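Local coordinates for putative cytoplasmic protein (Salmonella typhimurium LT2, PDB 2Q02), which is of unknown function but binds zinc in a xylose isomerase-like TIM barrel, and may act as an isomerase, at residues A23-V28 against Y63-V68; Q135-P140 against K166-T171; R215-E220 against F244-S249. All coordinates share one frame; numbering follows the deposited sequence. Where two conformers were deposited one is given.

Contact 1 of 3, residues A23-V28 against Y63-V68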
loop_
_atom_site.group_PDB
_atom_site.type_symbol
_atom_site.label_atom_id
_atom_site.label_comp_id
_atom_site.label_asym_id
_atom_site.label_seq_id
_atom_site.Cartn_x
_atom_site.Cartn_y
_atom_site.Cartn_z
ATOM N N ALA A 23 -5.012 6.893 19.229
ATOM C CA ALA A 23 -5.239 5.514 19.658
ATOM C C ALA A 23 -4.533 4.525 18.727
ATOM O O ALA A 23 -3.974 3.528 19.165
ATOM C CB ALA A 23 -6.743 5.219 19.713
ATOM N N PHE A 24 -4.565 4.818 17.434
ATOM C CA PHE A 24 -3.923 3.970 16.437
ATOM C C PHE A 24 -2.398 4.011 16.596
ATOM O O PHE A 24 -1.745 2.970 16.653
ATOM C CB PHE A 24 -4.363 4.373 15.024
ATOM C CG PHE A 24 -3.540 3.767 13.942
ATOM C CD1 PHE A 24 -3.419 2.398 13.838
ATOM C CD2 PHE A 24 -2.887 4.567 13.013
ATOM C CE1 PHE A 24 -2.655 1.827 12.842
ATOM C CE2 PHE A 24 -2.122 3.999 11.996
ATOM C CZ PHE A 24 -2.000 2.626 11.923
ATOM N N PHE A 25 -1.849 5.217 16.705
ATOM C CA PHE A 25 -0.404 5.413 16.882
ATOM C C PHE A 25 0.089 4.783 18.179
ATOM O O PHE A 25 1.166 4.185 18.206
ATOM C CB PHE A 25 -0.042 6.918 16.892
ATOM C CG PHE A 25 -0.019 7.587 15.517
ATOM C CD1 PHE A 25 -0.601 7.004 14.392
ATOM C CD2 PHE A 25 0.574 8.835 15.368
ATOM C CE1 PHE A 25 -0.568 7.637 13.165
ATOM C CE2 PHE A 25 0.606 9.462 14.128
ATOM C CZ PHE A 25 0.031 8.862 13.038
ATOM N N ARG A 26 -0.700 4.929 19.243
ATOM C CA ARG A 26 -0.344 4.405 20.569
ATOM C C ARG A 26 -0.273 2.867 20.527
ATOM O O ARG A 26 0.613 2.265 21.132
ATOM C CB ARG A 26 -1.331 4.908 21.648
ATOM C CG ARG A 26 -0.987 4.463 23.075
ATOM C CD ARG A 26 -1.866 5.129 24.136
ATOM N NE ARG A 26 -3.290 5.017 23.808
ATOM C CZ ARG A 26 -4.188 6.010 23.846
ATOM N NH1 ARG A 26 -3.861 7.243 24.247
ATOM N NH2 ARG A 26 -5.450 5.755 23.498
ATOM N N LEU A 27 -1.188 2.247 19.787
ATOM C CA LEU A 27 -1.205 0.788 19.604
ATOM C C LEU A 27 0.053 0.304 18.880
ATOM O O LEU A 27 0.713 -0.645 19.334
ATOM C CB LEU A 27 -2.473 0.380 18.837
ATOM C CG LEU A 27 -2.759 -1.087 18.545
ATOM C CD1 LEU A 27 -4.250 -1.254 18.374
ATOM C CD2 LEU A 27 -2.007 -1.561 17.315
ATOM N N VAL A 28 0.386 0.968 17.770
ATOM C CA VAL A 28 1.564 0.613 16.972
ATOM C C VAL A 28 2.858 0.730 17.806
ATOM O O VAL A 28 3.750 -0.114 17.688
ATOM C CB VAL A 28 1.656 1.474 15.691
ATOM C CG1 VAL A 28 2.967 1.225 14.944
ATOM C CG2 VAL A 28 0.471 1.206 14.781
ATOM N N TYR A 63 5.068 9.051 19.525
ATOM C CA TYR A 63 5.060 7.591 19.534
ATOM C C TYR A 63 6.184 6.994 18.675
ATOM O O TYR A 63 6.217 5.791 18.430
ATOM C CB TYR A 63 3.681 7.081 19.104
ATOM C CG TYR A 63 2.613 7.486 20.089
ATOM C CD1 TYR A 63 2.494 6.835 21.308
ATOM C CD2 TYR A 63 1.749 8.534 19.822
ATOM C CE1 TYR A 63 1.520 7.200 22.230
ATOM C CE2 TYR A 63 0.780 8.915 20.738
ATOM C CZ TYR A 63 0.667 8.244 21.942
ATOM O OH TYR A 63 -0.289 8.609 22.861
ATOM N N GLY A 64 7.117 7.838 18.249
ATOM C CA GLY A 64 8.306 7.395 17.527
ATOM C C GLY A 64 8.027 6.707 16.196
ATOM O O GLY A 64 8.687 5.726 15.850
ATOM N N LEU A 65 7.054 7.232 15.445
ATOM C CA LEU A 65 6.585 6.616 14.201
ATOM C C LEU A 65 6.953 7.441 12.996
ATOM O O LEU A 65 6.897 8.674 13.034
ATOM C CB LEU A 65 5.066 6.453 14.201
ATOM C CG LEU A 65 4.486 5.740 15.420
ATOM C CD1 LEU A 65 2.975 5.647 15.288
ATOM C CD2 LEU A 65 5.109 4.361 15.609
ATOM N N GLU A 66 7.340 6.748 11.930
ATOM C CA GLU A 66 7.442 7.332 10.595
ATOM C C GLU A 66 6.147 7.060 9.846
ATOM O O GLU A 66 5.716 5.924 9.745
ATOM C CB GLU A 66 8.614 6.716 9.815
ATOM C CG GLU A 66 8.483 6.841 8.287
ATOM C CD GLU A 66 9.783 6.560 7.508
ATOM O OE1 GLU A 66 10.453 5.521 7.765
ATOM O OE2 GLU A 66 10.116 7.386 6.612
ATOM N N ILE A 67 5.532 8.100 9.298
ATOM C CA ILE A 67 4.407 7.916 8.395
ATOM C C ILE A 67 4.994 7.658 7.012
ATOM O O ILE A 67 5.529 8.564 6.392
ATOM C CB ILE A 67 3.492 9.150 8.378
ATOM C CG1 ILE A 67 2.900 9.375 9.775
ATOM C CG2 ILE A 67 2.388 8.983 7.300
ATOM C CD1 ILE A 67 2.209 10.696 9.951
ATOM N N VAL A 68 4.912 6.424 6.536
ATOM C CA VAL A 68 5.628 6.023 5.332
ATOM C C VAL A 68 4.875 6.440 4.085
ATOM O O VAL A 68 5.479 6.970 3.154
ATOM C CB VAL A 68 5.887 4.492 5.273
ATOM C CG1 VAL A 68 6.594 4.126 3.977
ATOM C CG2 VAL A 68 6.694 4.000 6.516
#
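The ring of Y63 lies against the helix that carries R26, with the CA of R26 over one face, 4.0 Å from the ring centroid and 23° off its normal, a CH-pi contact. The carbonyl carbon of F25 sits above the same face, likewise offset toward the rim. At the edge of the F25 ring, in plane, lies F24 CD2, while L65 CD1 approaches the F25 ring off-centre, a second CH-pi contact. The setting is the outer layer of a TIM barrel, where helix 21-30 packs on the turn leading from helix 53-62 into strand 66-73. That turn is a Schellman motif: G64, at positive phi, is its C-prime residue, and L65 N bonds back to A60 O. L65 turns its two methyls to different partners, CD1 to F25 CG at 3.6 Å and CD2 to V28 CG1 at 3.9 Å. R26 and Y63 run side by side, pointing the same way. R26 CG stands anti to the backbone N (chi1 -177°), and the aliphatic start of the chain follows the phenol, whose hydroxyl is hydrogen-bonded to E22. Farther along the strand, I67 crosses F25 at about a right angle, its CD1 4.2 Å from F25 CZ.

Contact 2 of 3, residues Q135-P140 against K166-T171. With ZN (zinc ion), chain E.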
loop_
_atom_site.group_PDB
_atom_site.type_symbol
_atom_site.label_atom_id
_atom_site.label_comp_id
_atom_site.label_asym_id
_atom_site.label_seq_id
_atom_site.Cartn_x
_atom_site.Cartn_y
_atom_site.Cartn_z
ATOM N N GLN A 135 7.702 11.204 -2.597
ATOM C CA GLN A 135 7.938 10.053 -3.471
ATOM C C GLN A 135 6.629 9.485 -3.948
ATOM O O GLN A 135 5.611 9.552 -3.263
ATOM C CB GLN A 135 8.723 8.950 -2.754
ATOM C CG GLN A 135 10.185 9.320 -2.414
ATOM C CD GLN A 135 10.833 8.380 -1.397
ATOM O OE1 GLN A 135 10.317 7.291 -1.088
ATOM N NE2 GLN A 135 11.964 8.806 -0.856
ATOM N N GLY A 136 6.651 8.922 -5.140
ATOM C CA GLY A 136 5.463 8.295 -5.705
ATOM C C GLY A 136 5.568 6.783 -5.732
ATOM O O GLY A 136 6.607 6.214 -6.091
ATOM N N LEU A 137 4.477 6.136 -5.340
ATOM C CA LEU A 137 4.380 4.693 -5.402
ATOM C C LEU A 137 3.186 4.300 -6.301
ATOM O O LEU A 137 2.015 4.580 -5.971
ATOM C CB LEU A 137 4.216 4.113 -3.986
ATOM C CG LEU A 137 5.435 4.116 -3.080
ATOM C CD1 LEU A 137 5.049 3.637 -1.705
ATOM C CD2 LEU A 137 6.546 3.249 -3.688
ATOM N N VAL A 138 3.496 3.682 -7.446
ATOM C CA VAL A 138 2.472 3.205 -8.371
ATOM C C VAL A 138 2.061 1.803 -7.976
ATOM O O VAL A 138 2.891 0.885 -7.976
ATOM C CB VAL A 138 2.999 3.178 -9.804
ATOM C CG1 VAL A 138 2.006 2.518 -10.723
ATOM C CG2 VAL A 138 3.344 4.616 -10.276
ATOM N N GLU A 139 0.793 1.634 -7.622
ATOM C CA GLU A 139 0.277 0.323 -7.206
ATOM C C GLU A 139 -0.633 -0.260 -8.271
ATOM O O GLU A 139 -1.782 0.165 -8.392
ATOM C CB GLU A 139 -0.542 0.435 -5.931
ATOM C CG GLU A 139 -1.178 -0.883 -5.483
ATOM C CD GLU A 139 -1.632 -0.853 -4.042
ATOM O OE1 GLU A 139 -1.879 0.255 -3.529
ATOM O OE2 GLU A 139 -1.747 -1.936 -3.429
ATOM N N PRO A 140 -0.133 -1.225 -9.050
ATOM C CA PRO A 140 -1.020 -1.975 -9.919
ATOM C C PRO A 140 -2.132 -2.712 -9.143
ATOM O O PRO A 140 -1.901 -3.236 -8.036
ATOM C CB PRO A 140 -0.096 -2.998 -10.598
ATOM C CG PRO A 140 1.281 -2.543 -10.389
ATOM C CD PRO A 140 1.277 -1.632 -9.190
ATOM N N LYS A 166 8.450 4.422 -7.853
ATOM C CA LYS A 166 8.634 2.987 -7.684
ATOM C C LYS A 166 7.284 2.265 -7.636
ATOM O O LYS A 166 6.235 2.870 -7.470
ATOM C CB LYS A 166 9.422 2.696 -6.411
ATOM C CG LYS A 166 10.926 2.962 -6.504
ATOM C CD LYS A 166 11.572 2.863 -5.129
ATOM C CE LYS A 166 13.036 2.465 -5.188
ATOM N NZ LYS A 166 13.982 3.607 -5.302
ATOM N N VAL A 167 7.323 0.952 -7.758
ATOM C CA VAL A 167 6.118 0.163 -7.747
ATOM C C VAL A 167 5.804 -0.304 -6.328
ATOM O O VAL A 167 6.711 -0.662 -5.560
ATOM C CB VAL A 167 6.242 -1.062 -8.723
ATOM C CG1 VAL A 167 5.269 -2.178 -8.369
ATOM C CG2 VAL A 167 6.041 -0.609 -10.160
ATOM N N LEU A 168 4.510 -0.280 -5.998
ATOM C CA LEU A 168 3.996 -0.813 -4.759
ATOM C C LEU A 168 3.415 -2.214 -5.051
ATOM O O LEU A 168 2.389 -2.364 -5.736
ATOM C CB LEU A 168 2.922 0.126 -4.218
ATOM C CG LEU A 168 2.570 -0.059 -2.754
ATOM C CD1 LEU A 168 1.535 1.021 -2.343
ATOM C CD2 LEU A 168 2.079 -1.505 -2.444
ATOM N N LEU A 169 4.104 -3.234 -4.550
ATOM C CA LEU A 169 3.696 -4.596 -4.784
ATOM C C LEU A 169 2.711 -5.016 -3.677
ATOM O O LEU A 169 3.056 -5.101 -2.502
ATOM C CB LEU A 169 4.934 -5.504 -4.825
ATOM C CG LEU A 169 4.821 -6.872 -5.504
ATOM C CD1 LEU A 169 6.182 -7.534 -5.421
ATOM C CD2 LEU A 169 3.748 -7.776 -4.888
ATOM N N ASP A 170 1.484 -5.281 -4.067
ATOM C CA ASP A 170 0.465 -5.722 -3.142
ATOM C C ASP A 170 0.153 -7.220 -3.398
ATOM O O ASP A 170 -0.242 -7.598 -4.508
ATOM C CB ASP A 170 -0.736 -4.833 -3.374
ATOM C CG ASP A 170 -1.804 -5.042 -2.380
ATOM O OD1 ASP A 170 -2.202 -6.207 -2.204
ATOM O OD2 ASP A 170 -2.249 -4.038 -1.798
ATOM N N THR A 171 0.363 -8.076 -2.394
ATOM C CA THR A 171 0.271 -9.532 -2.607
ATOM C C THR A 171 -1.113 -9.986 -3.101
ATOM O O THR A 171 -1.210 -10.957 -3.843
ATOM C CB THR A 171 0.589 -10.333 -1.351
ATOM O OG1 THR A 171 -0.288 -9.917 -0.297
ATOM C CG2 THR A 171 2.055 -10.154 -0.945
HETATM ZN ZN ZN E . -2.311 -2.129 -1.398
HETATM O O HOH W 1 0.316 -4.166 -6.504
#
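Backbone hydrogen bonds join G136 and V138 to K166 and L168 in a parallel ladder. K166 N donates to G136 O, and V138 N to K166 O at 2.9 Å. The third bond, L168 N to V138 O, is straight at hydrogen (172°), although the donor stands 46° above the carbonyl plane. Past the last bridge one water continues the link, donating to P140 O and L168 O and accepting from D170 N.

Metal coordination closes the C-terminal end. E139 CG is anti to the backbone N (chi1 177°) and the chain beyond it is extended; E139 OE2 binds zinc at 2.1 Å. D170 OD2 binds the same ion, and the two oxygens, E139 OE2 and D170 OD2, approach to 2.7 Å, a closeness that the shared cation would offset. H197 and E245 complete the protein ligands, and R215 bonds D170 OD2.

Apolar contacts fill in between: L137 CB meets L168 CB at 4.2 Å, and P140 CD meets V167 CG1. The methyl L168 CD1 packs on E139 OE1 (3.7 Å).

The pair belongs to a beta-alpha-beta unit of the barrel. Helix 151-161 covers V138, P140 and V167, whereas L137 and L168 reach strands 101-104 and 193-198.

Contact 3 of 3, residues R215-E220 against F244-S249. With ZN (zinc ion), chain E.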
loop_
_atom_site.group_PDB
_atom_site.type_symbol
_atom_site.label_atom_id
_atom_site.label_comp_id
_atom_site.label_asym_id
_atom_site.label_seq_id
_atom_site.Cartn_x
_atom_site.Cartn_y
_atom_site.Cartn_z
ATOM N N ARG A 215 -10.223 -9.393 2.208
ATOM C CA ARG A 215 -8.846 -9.238 2.625
ATOM C C ARG A 215 -8.781 -9.034 4.125
ATOM O O ARG A 215 -9.183 -7.983 4.646
ATOM C CB ARG A 215 -8.162 -8.088 1.880
ATOM C CG ARG A 215 -7.919 -8.377 0.410
ATOM C CD ARG A 215 -7.503 -7.157 -0.319
ATOM N NE ARG A 215 -6.208 -6.692 0.134
ATOM C CZ ARG A 215 -5.567 -5.635 -0.367
ATOM N NH1 ARG A 215 -6.098 -4.913 -1.362
ATOM N NH2 ARG A 215 -4.385 -5.295 0.136
ATOM N N ILE A 216 -8.273 -10.059 4.803
ATOM C CA ILE A 216 -8.077 -10.035 6.251
ATOM C C ILE A 216 -6.564 -10.084 6.568
ATOM O O ILE A 216 -5.775 -9.459 5.883
ATOM C CB ILE A 216 -8.911 -11.144 6.940
ATOM C CG1 ILE A 216 -8.489 -12.561 6.498
ATOM C CG2 ILE A 216 -10.364 -10.922 6.623
ATOM C CD1 ILE A 216 -9.341 -13.671 7.117
HETATM N N MSE A 217 -6.164 -10.784 7.615
HETATM C CA MSE A 217 -4.763 -10.886 7.965
HETATM C C MSE A 217 -4.223 -12.301 7.677
HETATM O O MSE A 217 -4.938 -13.158 7.127
HETATM C CB MSE A 217 -4.576 -10.419 9.413
HETATM C CG MSE A 217 -4.771 -8.902 9.548
HETATM SE SE MSE A 217 -3.189 -7.856 8.870
HETATM C CE MSE A 217 -2.051 -8.148 10.411
ATOM N N LEU A 218 -2.947 -12.525 7.992
ATOM C CA LEU A 218 -2.260 -13.748 7.568
ATOM C C LEU A 218 -2.576 -14.898 8.495
ATOM O O LEU A 218 -2.474 -14.762 9.702
ATOM C CB LEU A 218 -0.742 -13.521 7.478
ATOM C CG LEU A 218 -0.338 -12.412 6.483
ATOM C CD1 LEU A 218 1.199 -12.298 6.339
ATOM C CD2 LEU A 218 -0.989 -12.625 5.132
ATOM N N SER A 219 -3.007 -16.015 7.930
ATOM C CA SER A 219 -3.177 -17.238 8.707
ATOM C C SER A 219 -2.597 -18.414 7.923
ATOM O O SER A 219 -2.091 -18.240 6.802
ATOM C CB SER A 219 -4.656 -17.473 9.035
ATOM O OG SER A 219 -5.347 -18.075 7.947
ATOM N N GLU A 220 -2.680 -19.602 8.519
ATOM C CA GLU A 220 -2.365 -20.855 7.833
ATOM C C GLU A 220 -3.361 -21.148 6.713
ATOM O O GLU A 220 -3.041 -21.859 5.766
ATOM C CB GLU A 220 -2.372 -22.029 8.823
ATOM C CG GLU A 220 -1.338 -21.935 9.954
ATOM C CD GLU A 220 0.094 -21.915 9.445
ATOM O OE1 GLU A 220 0.320 -22.393 8.312
ATOM O OE2 GLU A 220 0.991 -21.422 10.173
ATOM N N PHE A 244 1.147 -4.146 6.475
ATOM C CA PHE A 244 -0.061 -4.950 6.566
ATOM C C PHE A 244 -1.270 -4.083 6.214
ATOM O O PHE A 244 -1.466 -3.030 6.827
ATOM C CB PHE A 244 -0.200 -5.558 7.973
ATOM C CG PHE A 244 0.796 -6.657 8.251
ATOM C CD1 PHE A 244 0.656 -7.903 7.654
ATOM C CD2 PHE A 244 1.885 -6.440 9.092
ATOM C CE1 PHE A 244 1.585 -8.921 7.892
ATOM C CE2 PHE A 244 2.814 -7.466 9.360
ATOM C CZ PHE A 244 2.667 -8.701 8.752
ATOM N N GLU A 245 -2.045 -4.517 5.206
ATOM C CA GLU A 245 -3.167 -3.731 4.656
ATOM C C GLU A 245 -4.427 -4.605 4.424
ATOM O O GLU A 245 -4.794 -4.908 3.298
ATOM C CB GLU A 245 -2.751 -2.987 3.363
ATOM C CG GLU A 245 -3.828 -2.018 2.813
ATOM C CD GLU A 245 -3.595 -1.578 1.366
ATOM O OE1 GLU A 245 -3.198 -2.411 0.526
ATOM O OE2 GLU A 245 -3.832 -0.396 1.042
ATOM N N PRO A 246 -5.084 -5.022 5.502
ATOM C CA PRO A 246 -6.398 -5.624 5.358
ATOM C C PRO A 246 -7.509 -4.593 5.043
ATOM O O PRO A 246 -7.352 -3.403 5.344
ATOM C CB PRO A 246 -6.615 -6.264 6.724
ATOM C CG PRO A 246 -5.899 -5.392 7.641
ATOM C CD PRO A 246 -4.664 -4.976 6.911
ATOM N N PHE A 247 -8.611 -5.060 4.440
ATOM C CA PHE A 247 -9.763 -4.201 4.042
ATOM C C PHE A 247 -11.150 -4.650 4.552
ATOM O O PHE A 247 -12.107 -3.864 4.525
ATOM C CB PHE A 247 -9.866 -4.157 2.519
ATOM C CG PHE A 247 -9.042 -3.114 1.885
ATOM C CD1 PHE A 247 -9.545 -1.833 1.715
ATOM C CD2 PHE A 247 -7.768 -3.415 1.413
ATOM C CE1 PHE A 247 -8.781 -0.842 1.114
ATOM C CE2 PHE A 247 -6.995 -2.444 0.795
ATOM C CZ PHE A 247 -7.506 -1.148 0.643
ATOM N N SER A 248 -11.271 -5.906 4.961
ATOM C CA SER A 248 -12.580 -6.475 5.307
ATOM C C SER A 248 -13.378 -5.664 6.330
ATOM O O SER A 248 -12.814 -5.036 7.219
ATOM C CB SER A 248 -12.394 -7.893 5.855
ATOM O OG SER A 248 -13.598 -8.366 6.411
ATOM N N SER A 249 -14.695 -5.711 6.218
ATOM C CA SER A 249 -15.587 -5.115 7.215
ATOM C C SER A 249 -15.548 -5.890 8.530
ATOM O O SER A 249 -15.986 -5.390 9.560
ATOM C CB SER A 249 -17.026 -5.062 6.692
ATOM O OG SER A 249 -17.563 -6.364 6.528
HETATM ZN ZN ZN E . -2.311 -2.129 -1.398
#
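R215 reaches E245 and F247 through a chain that starts with CG anti to the carbonyl carbon and bends at chi3 (66°), which sets NE; the extended chi4 carries CZ onward. F247 CD2 then lies 3.5 Å above the guanidinium plane of R215, over its centre, with the two planes 55° apart. The same group forms a salt bridge through R215 NH2 to E245 OE1 at 3.1 Å; the carboxylate oxygen is met from above its plane, and the donor angle is a bent 137°.

The backbone adds a second grip. R215 O accepts from both F247 N and S248 N, each at 3.0 Å and from opposite faces of the carbonyl plane, so one oxygen pins the loop after strand 242-244 to the loop before helix 226-235. Alongside, P246 CB approaches I216 O and I216 CG2 touches S248 CB.

Selenomethionine M217, bent at chi2 and chi3, crosses F244 at about a right angle. Its SE lies 4.9 Å from the F244 centroid, a Met-aromatic contact, and also 3.8 Å from P246 CD; its CE makes an off-centre CH-pi contact, while L218 CD1 meets the ring edge in plane.

E245 OE1 binds zinc at 2.1 Å, and OE2 pairs with R39. With NH2 against a zinc-bound oxygen, R215 is a second-shell residue that would help to position E245 and balance negative charge around the metal.

Overall arrangement
Read from the N terminus, the three contacts follow one another in series, and none nests in or crosses another. Contact 1 closes a loop of 34 residues near the start of the barrel, tying helix 21-30 to the beginning of strand 66-73 across strand 35-39 and helix 53-62. Contact 2 closes one of 25, joining the neighbouring strands 135-138 and 166-170, and contact 3 one of 23, joining the loops that follow strands 193-198 and 242-244. Contact 1 stands apart on the outer layer, its centre about 22 Å from that of contact 2 and 19 Å from that of contact 3. Contacts 2 and 3 meet at the zinc ion they share.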